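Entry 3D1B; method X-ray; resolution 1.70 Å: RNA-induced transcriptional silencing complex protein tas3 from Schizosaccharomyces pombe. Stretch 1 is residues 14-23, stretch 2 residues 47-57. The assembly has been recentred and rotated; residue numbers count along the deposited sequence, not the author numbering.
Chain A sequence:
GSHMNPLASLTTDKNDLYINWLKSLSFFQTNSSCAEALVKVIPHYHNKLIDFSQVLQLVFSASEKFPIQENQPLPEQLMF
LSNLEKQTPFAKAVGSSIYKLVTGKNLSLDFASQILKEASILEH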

# COMPACT_ATOMS: atom_id res chain seq x y z
N LYS A 14 18.03 7.95 1.35
CA LYS A 14 16.76 8.62 1.09
C LYS A 14 15.64 7.86 1.78
O LYS A 14 14.56 8.39 2.03
N ASN A 15 15.90 6.59 2.10
CA ASN A 15 14.95 5.78 2.84
C ASN A 15 14.85 6.41 4.22
O ASN A 15 13.76 6.53 4.78
N ASP A 16 15.99 6.81 4.76
CA ASP A 16 16.03 7.46 6.07
C ASP A 16 15.45 8.87 5.98
O ASP A 16 14.68 9.30 6.84
N LEU A 17 15.83 9.60 4.93
CA LEU A 17 15.34 10.96 4.72
C LEU A 17 13.81 11.03 4.78
O LEU A 17 13.25 11.88 5.46
N TYR A 18 13.15 10.13 4.05
CA TYR A 18 11.69 10.11 4.02
C TYR A 18 11.12 9.89 5.42
O TYR A 18 10.09 10.48 5.77
N ILE A 19 11.78 9.06 6.21
CA ILE A 19 11.33 8.81 7.58
C ILE A 19 11.51 10.07 8.41
O ILE A 19 10.62 10.46 9.17
N ASN A 20 12.67 10.72 8.27
CA ASN A 20 12.94 11.94 9.00
C ASN A 20 11.97 13.05 8.61
O ASN A 20 11.51 13.82 9.47
N TRP A 21 11.64 13.13 7.33
CA TRP A 21 10.70 14.13 6.85
C TRP A 21 9.31 13.86 7.39
O TRP A 21 8.59 14.77 7.79
N LEU A 22 8.92 12.59 7.40
CA LEU A 22 7.61 12.22 7.92
C LEU A 22 7.49 12.65 9.38
O LEU A 22 6.51 13.26 9.79
N LYS A 23 8.52 12.32 10.16
CA LYS A 23 8.52 12.68 11.57
C LYS A 23 8.49 14.19 11.80
O LYS A 23 8.07 14.65 12.86
N ASN A 47 12.29 -4.47 6.78
CA ASN A 47 12.35 -5.84 6.30
C ASN A 47 11.90 -5.95 4.85
O ASN A 47 11.88 -7.04 4.27
N LYS A 48 11.53 -4.82 4.27
CA LYS A 48 11.12 -4.73 2.88
C LYS A 48 9.85 -5.51 2.51
O LYS A 48 9.75 -6.05 1.41
N LEU A 49 8.89 -5.57 3.43
CA LEU A 49 7.63 -6.23 3.14
C LEU A 49 6.75 -5.15 2.52
O LEU A 49 5.90 -5.42 1.67
N ILE A 50 6.97 -3.91 2.95
CA ILE A 50 6.20 -2.77 2.47
C ILE A 50 7.13 -1.62 2.07
O ILE A 50 8.27 -1.55 2.53
N ASP A 51 6.63 -0.73 1.21
CA ASP A 51 7.42 0.42 0.78
C ASP A 51 7.01 1.66 1.57
O ASP A 51 6.08 1.62 2.38
N PHE A 52 7.67 2.79 1.31
CA PHE A 52 7.36 4.00 2.07
C PHE A 52 5.95 4.53 1.86
O PHE A 52 5.35 5.09 2.78
N SER A 53 5.42 4.37 0.66
CA SER A 53 4.06 4.85 0.41
C SER A 53 3.11 4.12 1.34
O SER A 53 2.15 4.69 1.85
N GLN A 54 3.39 2.83 1.55
CA GLN A 54 2.56 2.01 2.42
C GLN A 54 2.75 2.44 3.87
O GLN A 54 1.79 2.45 4.64
N VAL A 55 3.97 2.80 4.24
CA VAL A 55 4.23 3.26 5.60
C VAL A 55 3.38 4.50 5.86
O VAL A 55 2.72 4.61 6.89
N LEU A 56 3.39 5.43 4.91
CA LEU A 56 2.61 6.66 5.04
C LEU A 56 1.13 6.39 5.20
O LEU A 56 0.46 6.99 6.04
N GLN A 57 0.61 5.47 4.39
CA GLN A 57 -0.81 5.17 4.47
C GLN A 57 -1.18 4.55 5.82
O GLN A 57 -2.18 4.92 6.43

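The helix of the first stretch and the helix beginning at Phe 52 run nearly parallel, their N-to-C directions 17° apart and their axes 11.3 Å apart at closest approach, and side chains occupy the space between them; the contact is largely apolar and centres on Phe 52.

Phe 52 (chi1 t, chi2 71°) points toward the first helix, as Tyr 18 (chi1 m) points toward the second. Their rings pair edge-to-face, centroids 5.3 Å apart and planes at 75°, with the Tyr 18 edge directed at the Phe 52 face. Tyr 18 CB lies 3.5 Å from the Phe 52 ring centroid, only 11° off the normal, a CH-pi contact. Phe 52 CZ also comes within 3.2 Å of the backbone atom Tyr 18 O.

Aliphatic groups border the edge of the Phe 52 ring: Ile 19 CD1 (m, m) is 3.5 Å from Phe 52 CE1, and Leu 22 CB is 4.1 Å from Phe 52 CZ. One turn beyond Phe 52, CD2 of Leu 56 (m, t) lies 3.7 Å from CD1 of Leu 22 (t, p).

No hydrogen bond crosses between the stretches; Asn 15 ND2 merely approaches Lys 48 NZ, at 3.6 Å. Polar order is local: Gln 54 N donates to Asp 51 OD1 (2.9 Å, 154°), capping the helix, while Asp 51 N donates to Gln 54 OE1 (2.7 Å, 159°).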

# COMPACT_ATOMS: atom_id res chain seq x y z
CB LYS A 14 16.51 8.76 -0.41
CG LYS A 14 15.41 7.88 -0.97
CD LYS A 14 15.15 8.19 -2.43
CE LYS A 14 14.86 6.91 -3.19
NZ LYS A 14 13.81 7.11 -4.23
CB ASN A 15 15.46 4.33 2.95
CG ASN A 15 14.79 3.40 1.96
OD1 ASN A 15 14.62 3.72 0.79
ND2 ASN A 15 14.42 2.21 2.43
CB ASP A 16 17.46 7.54 6.61
CG ASP A 16 17.89 6.28 7.32
OD1 ASP A 16 17.71 5.18 6.75
OD2 ASP A 16 18.41 6.39 8.45
CB LEU A 17 15.81 11.51 3.37
CG LEU A 17 17.12 12.28 3.37
CD1 LEU A 17 17.41 12.81 1.97
CD2 LEU A 17 17.02 13.44 4.36
CB TYR A 18 11.20 9.02 3.07
CG TYR A 18 11.33 9.40 1.61
CD1 TYR A 18 12.38 10.21 1.17
CD2 TYR A 18 10.41 8.94 0.66
CE1 TYR A 18 12.51 10.55 -0.17
CE2 TYR A 18 10.54 9.28 -0.69
CZ TYR A 18 11.59 10.09 -1.09
OH TYR A 18 11.72 10.43 -2.42
CB ILE A 19 12.13 7.65 8.23
CG1 ILE A 19 11.72 6.31 7.60
CG2 ILE A 19 11.90 7.63 9.73
CD1 ILE A 19 10.26 5.94 7.83
CB ASN A 20 14.39 12.41 8.76
CG ASN A 20 15.41 11.46 9.34
OD1 ASN A 20 15.07 10.57 10.13
ND2 ASN A 20 16.68 11.64 8.97
CB TRP A 21 10.66 14.15 5.31
CG TRP A 21 11.89 14.73 4.68
CD1 TRP A 21 12.80 15.56 5.27
CD2 TRP A 21 12.34 14.55 3.33
NE1 TRP A 21 13.78 15.91 4.38
CE2 TRP A 21 13.52 15.30 3.17
CE3 TRP A 21 11.85 13.83 2.23
CZ2 TRP A 21 14.23 15.35 1.97
CZ3 TRP A 21 12.55 13.88 1.03
CH2 TRP A 21 13.73 14.64 0.91
CB LEU A 22 7.41 10.71 7.82
CG LEU A 22 6.29 10.12 8.67
CD1 LEU A 22 4.95 10.68 8.22
CD2 LEU A 22 6.31 8.60 8.54
CB LYS A 23 9.74 12.10 12.27
CG LYS A 23 9.72 10.59 12.39
CD LYS A 23 10.91 10.10 13.18
CE LYS A 23 10.87 8.61 13.40
NZ LYS A 23 12.13 8.15 14.05
CB ASN A 47 11.52 -6.76 7.19
CG ASN A 47 12.17 -6.98 8.55
OD1 ASN A 47 13.39 -7.09 8.65
ND2 ASN A 47 11.36 -7.06 9.59
CB LYS A 48 12.28 -5.16 1.99
CG LYS A 48 13.64 -4.67 2.48
CD LYS A 48 14.29 -3.65 1.55
CE LYS A 48 13.88 -2.22 1.89
NZ LYS A 48 15.06 -1.31 1.84
CB LEU A 49 6.96 -6.74 4.41
CG LEU A 49 7.45 -8.04 5.04
CD1 LEU A 49 6.59 -8.38 6.25
CD2 LEU A 49 7.38 -9.17 4.00
CB ILE A 50 5.22 -2.25 3.55
CG1 ILE A 50 5.99 -1.73 4.76
CG2 ILE A 50 4.27 -3.36 3.97
CD1 ILE A 50 5.09 -1.11 5.83
CB ASP A 51 7.27 0.68 -0.73
CG ASP A 51 5.83 0.96 -1.15
OD1 ASP A 51 5.11 1.66 -0.41
OD2 ASP A 51 5.43 0.49 -2.24
CB PHE A 52 8.37 5.11 1.75
CG PHE A 52 8.31 6.25 2.71
CD1 PHE A 52 8.77 6.10 4.01
CD2 PHE A 52 7.72 7.46 2.34
CE1 PHE A 52 8.66 7.14 4.94
CE2 PHE A 52 7.60 8.50 3.27
CZ PHE A 52 8.07 8.34 4.57
CB SER A 53 3.65 4.60 -1.04
OG SER A 53 4.44 5.39 -1.92
CB GLN A 54 2.91 0.54 2.23
CG GLN A 54 2.52 0.02 0.84
CD GLN A 54 3.00 -1.39 0.57
OE1 GLN A 54 4.20 -1.65 0.49
NE2 GLN A 54 2.05 -2.31 0.42
CB VAL A 55 5.72 3.62 5.81
CG1 VAL A 55 5.90 4.33 7.15
CG2 VAL A 55 6.57 2.36 5.77
CB LEU A 56 2.82 7.56 3.82
CG LEU A 56 4.17 8.26 3.70
CD1 LEU A 56 4.20 9.09 2.42
CD2 LEU A 56 4.40 9.15 4.92
CB GLN A 57 -1.22 4.24 3.32
CG GLN A 57 -2.72 4.23 3.05
CD GLN A 57 -3.08 3.49 1.77
OE1 GLN A 57 -2.29 3.44 0.83
NE2 GLN A 57 -4.27 2.92 1.73